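Putative major capsid protein (Cafeteriavirus-dependent mavirus, PDB 6G44) forms the shell of the virophage particle, folding as a double jelly-roll capsid protein whose copies assemble into trimeric capsomers. Local coordinates at the interface of chains A and B. Residues are numbered along the deposited sequence; one frame, centred on the assembly and turned at random. Chains: chain A/B, Putative major capsid protein.

Contact 1: the interface of chains A and B. Residues chain A 32-34; chain B 441-443, 477, 500, 520.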
# COMPACT_ATOMS: atom_id res chain seq x y z
N ALA A 32 -11.73 -15.07 -22.98
CA ALA A 32 -12.53 -15.62 -21.90
C ALA A 32 -13.97 -15.13 -21.96
O ALA A 32 -14.23 -13.94 -22.17
CB ALA A 32 -11.90 -15.25 -20.56
N SER A 33 -14.88 -16.05 -21.69
CA SER A 33 -16.17 -15.68 -21.11
C SER A 33 -15.99 -15.91 -19.61
O SER A 33 -14.87 -15.89 -19.12
CB SER A 33 -17.33 -16.48 -21.73
OG SER A 33 -18.57 -16.11 -21.14
N ARG A 34 -17.08 -16.00 -18.86
CA ARG A 34 -16.92 -16.17 -17.41
C ARG A 34 -18.08 -16.84 -16.77
O ARG A 34 -19.23 -16.66 -17.19
CB ARG A 34 -16.82 -14.73 -16.86
CG ARG A 34 -16.56 -14.61 -15.37
CD ARG A 34 -16.51 -13.16 -14.90
NE ARG A 34 -15.41 -12.46 -15.53
CZ ARG A 34 -14.14 -12.44 -15.11
NH1 ARG A 34 -13.77 -13.08 -14.00
NH2 ARG A 34 -13.25 -11.77 -15.81
N MET B 441 -24.30 -15.35 -21.37
CA MET B 441 -22.91 -15.41 -20.91
C MET B 441 -22.17 -14.28 -21.57
O MET B 441 -22.45 -13.94 -22.71
CB MET B 441 -22.28 -16.72 -21.35
CG MET B 441 -22.84 -17.93 -20.63
SD MET B 441 -22.12 -19.47 -21.21
CE MET B 441 -20.50 -19.39 -20.43
N ALA B 442 -21.17 -13.73 -20.89
CA ALA B 442 -20.35 -12.68 -21.47
C ALA B 442 -19.80 -13.13 -22.82
O ALA B 442 -19.29 -14.23 -22.92
CB ALA B 442 -19.18 -12.37 -20.55
N ASN B 443 -19.93 -12.24 -23.81
CA ASN B 443 -19.46 -12.47 -25.18
C ASN B 443 -20.33 -13.41 -26.02
O ASN B 443 -19.95 -13.75 -27.14
CB ASN B 443 -17.99 -12.94 -25.19
CG ASN B 443 -17.05 -11.89 -24.64
OD1 ASN B 443 -17.24 -10.70 -24.86
ND2 ASN B 443 -16.02 -12.34 -23.93
N ASP B 477 -16.06 -6.60 -24.31
CA ASP B 477 -14.77 -7.10 -24.77
C ASP B 477 -14.67 -6.84 -26.27
O ASP B 477 -15.56 -7.16 -27.04
CB ASP B 477 -14.62 -8.59 -24.44
CG ASP B 477 -14.65 -8.88 -22.93
OD1 ASP B 477 -14.45 -7.95 -22.11
OD2 ASP B 477 -14.87 -10.06 -22.56
N LEU B 500 -19.35 -21.31 -26.02
CA LEU B 500 -18.92 -20.89 -24.69
C LEU B 500 -19.20 -21.95 -23.63
O LEU B 500 -18.33 -22.25 -22.81
CB LEU B 500 -19.57 -19.55 -24.31
CG LEU B 500 -19.17 -18.38 -25.21
CD1 LEU B 500 -19.93 -17.12 -24.82
CD2 LEU B 500 -17.66 -18.15 -25.20
N GLY B 520 -12.98 -11.79 -20.73
CA GLY B 520 -13.59 -12.16 -19.45
C GLY B 520 -14.89 -11.41 -19.23
O GLY B 520 -15.52 -11.60 -18.19
OXT GLY B 520 -15.35 -10.59 -20.03
O HOH W 1 -20.76 -14.66 -18.16

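Contact 2: the interface of chains A and B. Residues chain A 21, 23; chain B 68, 221, 276, 279, 282-283.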
# COMPACT_ATOMS: atom_id res chain seq x y z
N TYR A 21 6.94 -7.16 -25.78
CA TYR A 21 7.43 -7.87 -26.96
C TYR A 21 6.97 -9.31 -27.06
O TYR A 21 7.31 -9.99 -28.04
CB TYR A 21 8.97 -7.81 -27.03
CG TYR A 21 9.60 -6.46 -27.35
CD1 TYR A 21 8.96 -5.52 -28.17
CD2 TYR A 21 10.85 -6.14 -26.89
CE1 TYR A 21 9.57 -4.32 -28.49
CE2 TYR A 21 11.48 -4.93 -27.19
CZ TYR A 21 10.81 -4.01 -28.00
OH TYR A 21 11.44 -2.81 -28.30
N TRP A 23 4.34 -10.41 -28.27
CA TRP A 23 3.25 -9.82 -29.05
C TRP A 23 2.00 -10.67 -28.95
O TRP A 23 2.08 -11.89 -29.15
CB TRP A 23 3.60 -9.72 -30.54
CG TRP A 23 4.84 -8.98 -30.82
CD1 TRP A 23 6.07 -9.52 -31.06
CD2 TRP A 23 4.99 -7.57 -30.93
NE1 TRP A 23 6.97 -8.54 -31.31
CE2 TRP A 23 6.34 -7.32 -31.23
CE3 TRP A 23 4.12 -6.49 -30.78
CZ2 TRP A 23 6.85 -6.03 -31.38
CZ3 TRP A 23 4.60 -5.23 -30.95
CH2 TRP A 23 5.96 -5.00 -31.24
N LEU B 68 8.23 1.43 -34.53
CA LEU B 68 7.39 1.19 -33.37
C LEU B 68 7.04 2.49 -32.63
O LEU B 68 7.90 3.35 -32.44
CB LEU B 68 8.05 0.20 -32.42
CG LEU B 68 8.37 -1.17 -33.01
CD1 LEU B 68 8.97 -2.06 -31.93
CD2 LEU B 68 7.18 -1.83 -33.67
N PRO B 221 3.46 -1.98 -28.21
CA PRO B 221 3.58 -0.92 -29.19
C PRO B 221 2.71 -1.09 -30.43
O PRO B 221 2.29 -2.21 -30.75
CB PRO B 221 5.05 -0.99 -29.62
CG PRO B 221 5.70 -2.00 -28.80
CD PRO B 221 4.68 -2.79 -28.09
N PRO B 276 14.32 -3.87 -31.96
CA PRO B 276 15.63 -4.44 -31.76
C PRO B 276 15.81 -5.67 -32.64
O PRO B 276 14.87 -6.41 -32.90
CB PRO B 276 15.62 -4.81 -30.27
CG PRO B 276 14.21 -5.07 -29.97
CD PRO B 276 13.44 -4.08 -30.80
N ILE B 279 14.49 -9.41 -31.52
CA ILE B 279 13.12 -9.94 -31.54
C ILE B 279 12.71 -10.50 -32.90
O ILE B 279 11.61 -11.05 -33.04
CB ILE B 279 12.07 -8.93 -31.01
CG1 ILE B 279 11.90 -7.70 -31.91
CG2 ILE B 279 12.42 -8.53 -29.57
CD1 ILE B 279 10.69 -6.84 -31.54
N ILE B 282 8.33 -9.34 -36.56
CA ILE B 282 7.13 -9.08 -35.78
C ILE B 282 5.99 -9.86 -36.41
O ILE B 282 5.93 -9.99 -37.61
CB ILE B 282 6.86 -7.56 -35.75
CG1 ILE B 282 7.99 -6.89 -34.94
CG2 ILE B 282 5.48 -7.22 -35.17
CD1 ILE B 282 8.04 -5.38 -35.14
N PRO B 283 5.05 -10.38 -35.60
CA PRO B 283 3.99 -11.18 -36.24
C PRO B 283 3.09 -10.45 -37.23
O PRO B 283 2.93 -9.21 -37.20
CB PRO B 283 3.16 -11.67 -35.05
CG PRO B 283 4.08 -11.60 -33.89
CD PRO B 283 4.97 -10.43 -34.13
O HOH W 2 9.10 -10.34 -32.38

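Contact 1: the interface of chains A and B
A:Ser33 CB rests against B:Leu500 CD2, at 3.9 Å, where an N-terminal strand of one double jelly-roll subunit (A:29-34) reaches the end of helix 497-501 in the neighbouring copy. The apolar part of the contact is small. B:Met441 brings CB and the terminal methyl CE beside the serine's OG, flanking the hydroxyl with carbon, and on the other side of the strand the methyl of A:Ala32 meets B:Gly520 CA at 3.7 Å.

Outward from this centre the strand is read largely through polar groups. The hydroxyl OG of A:Ser33, set anti to the backbone N (chi1 179°), turns toward loop 441-443 and donates to the carbonyl O of B:Ala442 at 2.7 Å, in the carbonyl plane and on a lone pair. The carbonyl O of A:Ala32 accepts from B:Gly520 N at 2.9 Å. Although B:Asn443 ND2 also lies near that oxygen, neither N-H points at it; the amide instead donates to the anti lone pair of B:Asp477 OD2, a bond within chain B that would help fix the rotation of the amide.

At the rim, the A:Arg34 chain bends at chi3 (-63°) and brings NE to B:Gly520 O at 2.8 Å. That oxygen, close to the guanidinium plane, belongs to the carboxylate that ends this chain, which lacks the C-terminal domain; NH2 adds a weak bond to it. Water 1 joins A:Arg34 O to B:Ala442 N.

Contact 2: the interface of chains A and B
The aromatic pair A:Tyr21 and A:Trp23, at the end of the short 3-10 helix 19-21 and just beyond it, carries the N-terminal segment of one double jelly-roll subunit onto a proline- and isoleucine-rich surface of the next. That surface is built from loop residues together with the 3-10 helix 277-279 and the start of strand 68-69.

The indole of A:Trp23 is held on several sides. B:Pro283 crosses it at about a right angle and sets CD over the face of the five-membered ring, 3.8 Å from its centroid, in a CH-pi contact. On this same side B:Ile282 covers the indole nearer its middle: the branch CG2 stands 4.0 Å above the plane, over the centre, while CG1 reaches CZ2 at 3.8 Å. The opposite face is backed by the main chain of A:Tyr21, whose C lies toward the rim. B:Pro221 straddles the rim at the six-membered ring: its carbonyl O lies at the edge in plane, while ring carbon CD, 3.8 Å from A:Trp23 CZ3, sits above the plane on the A:Tyr21 side. At the pyrrole edge NE1 is linked through water 2 to the carbonyl O of B:Ile279, the water lying 2.7 Å from that O and in the indole plane.

B:Ile279 serves both aromatics. Its CG1 lies between the backbone N and the carbonyl carbon (chi1 66°), and CD1 runs on to the edge of the indole and over the rim of one face of the A:Tyr21 ring. The other branch, CG2, approaches A:Tyr21 CD2 at 3.9 Å. Farther along the phenol, B:Pro276 CD lies 3.4 Å from the hydroxyl OH, and B:Leu68 CD1 touches the ring more distantly at CE1.

Contact 1 and contact 2 lie about 28 Å apart, between the centres of their C-alpha atoms, and share no residue. Both nevertheless use the N-terminal part of chain A, with residues 21 and 23 anchored at one place and strand 29-34 at the other, so a short connecting stretch of chain A bridges the two sites. The two surfaces it meets come from different parts of the chain B sequence: contact 2 draws on residues between 68 and 283, contact 1 on residues from 441 to the end of the truncated chain. The segment thus exemplifies a terminal arm anchoring neighbouring capsid subunits, likely stabilising the deposited trimer.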